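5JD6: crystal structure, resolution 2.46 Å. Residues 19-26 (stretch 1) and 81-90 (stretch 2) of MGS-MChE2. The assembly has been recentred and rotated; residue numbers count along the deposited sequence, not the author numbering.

Stretch 1 19-26: GTPIVILH
Stretch 2, residues 81-90: GYENVILLGN

How are the two backbones joined? Residues 20-25 and 85-90 form neighbouring parallel strands, their N-to-C directions 20° apart and their axes 4.7 Å apart at closest approach. Ile 22 pairs with Ile 86, Val 23 with Leu 87, Ile 24 with Leu 88 and Leu 25 with Gly 89, at CA-CA separations of 4.7, 5.1, 4.8 and 4.7 Å. Within the paired segments phi lies between -96° and -133° and psi between 109° and 144°, so successive peptides alternate in direction. Five hydrogen bonds follow: Ile 86 N to Pro 21 O (3.1 Å), Val 23 N to Ile 86 O (2.8 Å), Leu 88 N to Val 23 O (2.9 Å), Leu 25 N to Leu 88 O (2.7 Å) and Asn 90 N to Leu 25 O (3.2 Å). CA-H...O contacts supplement them, the shortest from Ile 24 CA to Leu 88 O at 3.3 Å.

What packs on the face that carries Ile 22, Ile 24, Ile 86 and Leu 88? The three isoleucines share chi1 m and chi2 t, which extends each CD1 arm, while their beta branches suit the extended backbone. Ile 22 CG1 lies 4.2 Å from Ile 86 CB, and its CG2 is 4.3 Å from Leu 88 CB, so one side chain touches two residues of the other strand. Leu 88 takes chi1 t and chi2 p instead, placing its CD2 4.1 Å from Ile 24 CG1. All four are buried, as befits hydrocarbon side chains with no polar group to satisfy.

How is the other face filled? Val 23, with chi1 at 180°, sets its CB 3.8 Å from Leu 87 CD2 and its CG2 4.1 Å from Val 85 CB. Leu 87 has chi1 m and chi2 t, and the end of its side chain comes nearer to the opposing strand than its CA-to-CB direction suggests. Leu 25 is also m, t and buried. Its partner Gly 89 has no side chain, and contact there runs through the backbone, with Gly 89 CA 3.5 Å from Leu 25 O.

What closes the end near Pro 21? The proline points its CB toward stretch 2, and its ring has C-gamma endo pucker. Tyr 82, chi1 m and chi2 -42°, offers a ring face to it: Pro 21 CB sits 4.0 Å from the centroid of the Tyr 82 ring, 19° off the normal, a CH-pi contact. Pro 21 CG also meets Val 85 CG1 at 3.9 Å, with Val 85 at chi1 m. Proline cannot donate from its nitrogen, but its carbonyl still accepts the bond from Ile 86. Before this, Gly 81 leaves a helix with phi 82°, a conformation that favours glycine.

What happens at the far end? His 26, chi1 p and chi2 116°, directs its CB away from stretch 2, and NE2 is hydrogen-bonded elsewhere in the structure. Asn 90 has chi1 t and chi2 -106°; its CB points sideways. Together the stretches bury 625 Å².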

# COMPACT_ATOMS: atom_id res chain seq x y z
N GLY A 19 -16.19 1.24 11.22
CA GLY A 19 -16.71 2.18 10.24
C GLY A 19 -16.20 2.01 8.82
O GLY A 19 -16.19 0.90 8.27
N THR A 20 -15.78 3.12 8.21
CA THR A 20 -15.29 3.12 6.84
C THR A 20 -14.06 2.24 6.69
O THR A 20 -13.09 2.38 7.44
CB THR A 20 -14.95 4.56 6.38
OG1 THR A 20 -16.02 5.44 6.74
CG2 THR A 20 -14.74 4.60 4.87
N PRO A 21 -14.08 1.32 5.72
CA PRO A 21 -12.99 0.36 5.55
C PRO A 21 -11.72 0.96 4.94
O PRO A 21 -11.78 1.60 3.89
CB PRO A 21 -13.59 -0.69 4.61
CG PRO A 21 -14.61 0.05 3.83
CD PRO A 21 -15.19 1.06 4.78
N ILE A 22 -10.60 0.76 5.61
CA ILE A 22 -9.29 1.12 5.07
C ILE A 22 -8.49 -0.15 4.83
O ILE A 22 -8.13 -0.86 5.77
CB ILE A 22 -8.50 2.04 6.02
CG1 ILE A 22 -9.24 3.36 6.23
CG2 ILE A 22 -7.10 2.30 5.48
CD1 ILE A 22 -8.53 4.31 7.17
N VAL A 23 -8.22 -0.45 3.56
CA VAL A 23 -7.45 -1.63 3.20
C VAL A 23 -5.98 -1.27 3.01
O VAL A 23 -5.64 -0.42 2.19
CB VAL A 23 -7.99 -2.31 1.93
CG1 VAL A 23 -7.16 -3.53 1.59
CG2 VAL A 23 -9.45 -2.69 2.13
N ILE A 24 -5.12 -1.93 3.77
CA ILE A 24 -3.69 -1.62 3.80
C ILE A 24 -2.86 -2.64 3.04
O ILE A 24 -2.95 -3.84 3.30
CB ILE A 24 -3.18 -1.52 5.25
CG1 ILE A 24 -3.73 -0.27 5.92
CG2 ILE A 24 -1.67 -1.52 5.28
CD1 ILE A 24 -3.27 -0.10 7.35
N LEU A 25 -2.03 -2.16 2.12
CA LEU A 25 -1.13 -3.03 1.37
C LEU A 25 0.33 -2.76 1.73
O LEU A 25 0.88 -1.72 1.36
CB LEU A 25 -1.34 -2.86 -0.13
CG LEU A 25 -2.70 -3.28 -0.68
CD1 LEU A 25 -2.76 -3.02 -2.18
CD2 LEU A 25 -2.98 -4.74 -0.37
N HIS A 26 0.94 -3.68 2.45
CA HIS A 26 2.35 -3.56 2.81
C HIS A 26 3.24 -4.12 1.71
O HIS A 26 2.75 -4.78 0.79
CB HIS A 26 2.63 -4.27 4.14
CG HIS A 26 2.55 -5.77 4.05
ND1 HIS A 26 3.64 -6.58 4.26
CD2 HIS A 26 1.51 -6.59 3.77
CE1 HIS A 26 3.27 -7.84 4.12
NE2 HIS A 26 1.99 -7.87 3.81
N GLY A 81 -17.42 -7.65 0.31
CA GLY A 81 -18.70 -7.10 -0.10
C GLY A 81 -18.76 -5.59 -0.03
O GLY A 81 -19.84 -5.01 0.09
N TYR A 82 -17.60 -4.94 -0.11
CA TYR A 82 -17.54 -3.49 -0.09
C TYR A 82 -17.76 -2.92 -1.49
O TYR A 82 -17.22 -3.42 -2.47
CB TYR A 82 -16.19 -3.01 0.45
CG TYR A 82 -15.92 -3.40 1.88
CD1 TYR A 82 -16.92 -3.31 2.84
CD2 TYR A 82 -14.68 -3.87 2.28
CE1 TYR A 82 -16.68 -3.66 4.15
CE2 TYR A 82 -14.43 -4.22 3.59
CZ TYR A 82 -15.44 -4.12 4.52
OH TYR A 82 -15.20 -4.48 5.83
N GLU A 83 -18.57 -1.86 -1.57
CA GLU A 83 -18.80 -1.17 -2.83
C GLU A 83 -17.64 -0.23 -3.12
O GLU A 83 -17.35 0.08 -4.28
CB GLU A 83 -20.12 -0.40 -2.78
CG GLU A 83 -21.14 -0.97 -1.81
CD GLU A 83 -22.33 -0.06 -1.61
OE1 GLU A 83 -22.13 1.11 -1.21
OE2 GLU A 83 -23.47 -0.51 -1.84
N ASN A 84 -16.99 0.22 -2.06
CA ASN A 84 -15.82 1.09 -2.17
C ASN A 84 -14.98 1.04 -0.90
O ASN A 84 -15.51 0.88 0.20
CB ASN A 84 -16.24 2.52 -2.48
CG ASN A 84 -16.98 3.17 -1.33
OD1 ASN A 84 -17.70 2.51 -0.58
ND2 ASN A 84 -16.81 4.48 -1.18
N VAL A 85 -13.66 1.17 -1.06
CA VAL A 85 -12.75 1.18 0.08
C VAL A 85 -11.72 2.29 -0.04
O VAL A 85 -11.62 2.95 -1.07
CB VAL A 85 -12.00 -0.17 0.23
CG1 VAL A 85 -12.96 -1.29 0.59
CG2 VAL A 85 -11.24 -0.49 -1.05
N ILE A 86 -10.95 2.48 1.03
CA ILE A 86 -9.81 3.37 1.00
C ILE A 86 -8.53 2.54 0.96
O ILE A 86 -8.30 1.71 1.85
CB ILE A 86 -9.78 4.32 2.21
CG1 ILE A 86 -10.99 5.25 2.17
CG2 ILE A 86 -8.50 5.13 2.22
CD1 ILE A 86 -11.05 6.23 3.33
N LEU A 87 -7.71 2.75 -0.06
CA LEU A 87 -6.47 2.00 -0.21
C LEU A 87 -5.26 2.76 0.32
O LEU A 87 -5.01 3.90 -0.07
CB LEU A 87 -6.23 1.64 -1.68
CG LEU A 87 -7.17 0.60 -2.30
CD1 LEU A 87 -6.68 0.24 -3.70
CD2 LEU A 87 -7.26 -0.64 -1.43
N LEU A 88 -4.53 2.12 1.22
CA LEU A 88 -3.29 2.67 1.76
C LEU A 88 -2.14 1.73 1.42
O LEU A 88 -2.17 0.55 1.77
CB LEU A 88 -3.41 2.87 3.28
CG LEU A 88 -2.17 3.24 4.09
CD1 LEU A 88 -1.40 4.39 3.45
CD2 LEU A 88 -2.57 3.59 5.51
N GLY A 89 -1.14 2.25 0.72
CA GLY A 89 -0.05 1.42 0.24
C GLY A 89 1.34 1.96 0.50
O GLY A 89 1.57 3.17 0.43
N ASN A 90 2.26 1.06 0.79
CA ASN A 90 3.67 1.40 1.00
C ASN A 90 4.58 0.49 0.19
O ASN A 90 4.30 -0.70 0.03
CB ASN A 90 4.01 1.30 2.49
CG ASN A 90 5.51 1.29 2.74
OD1 ASN A 90 6.08 0.25 3.07
ND2 ASN A 90 6.14 2.44 2.58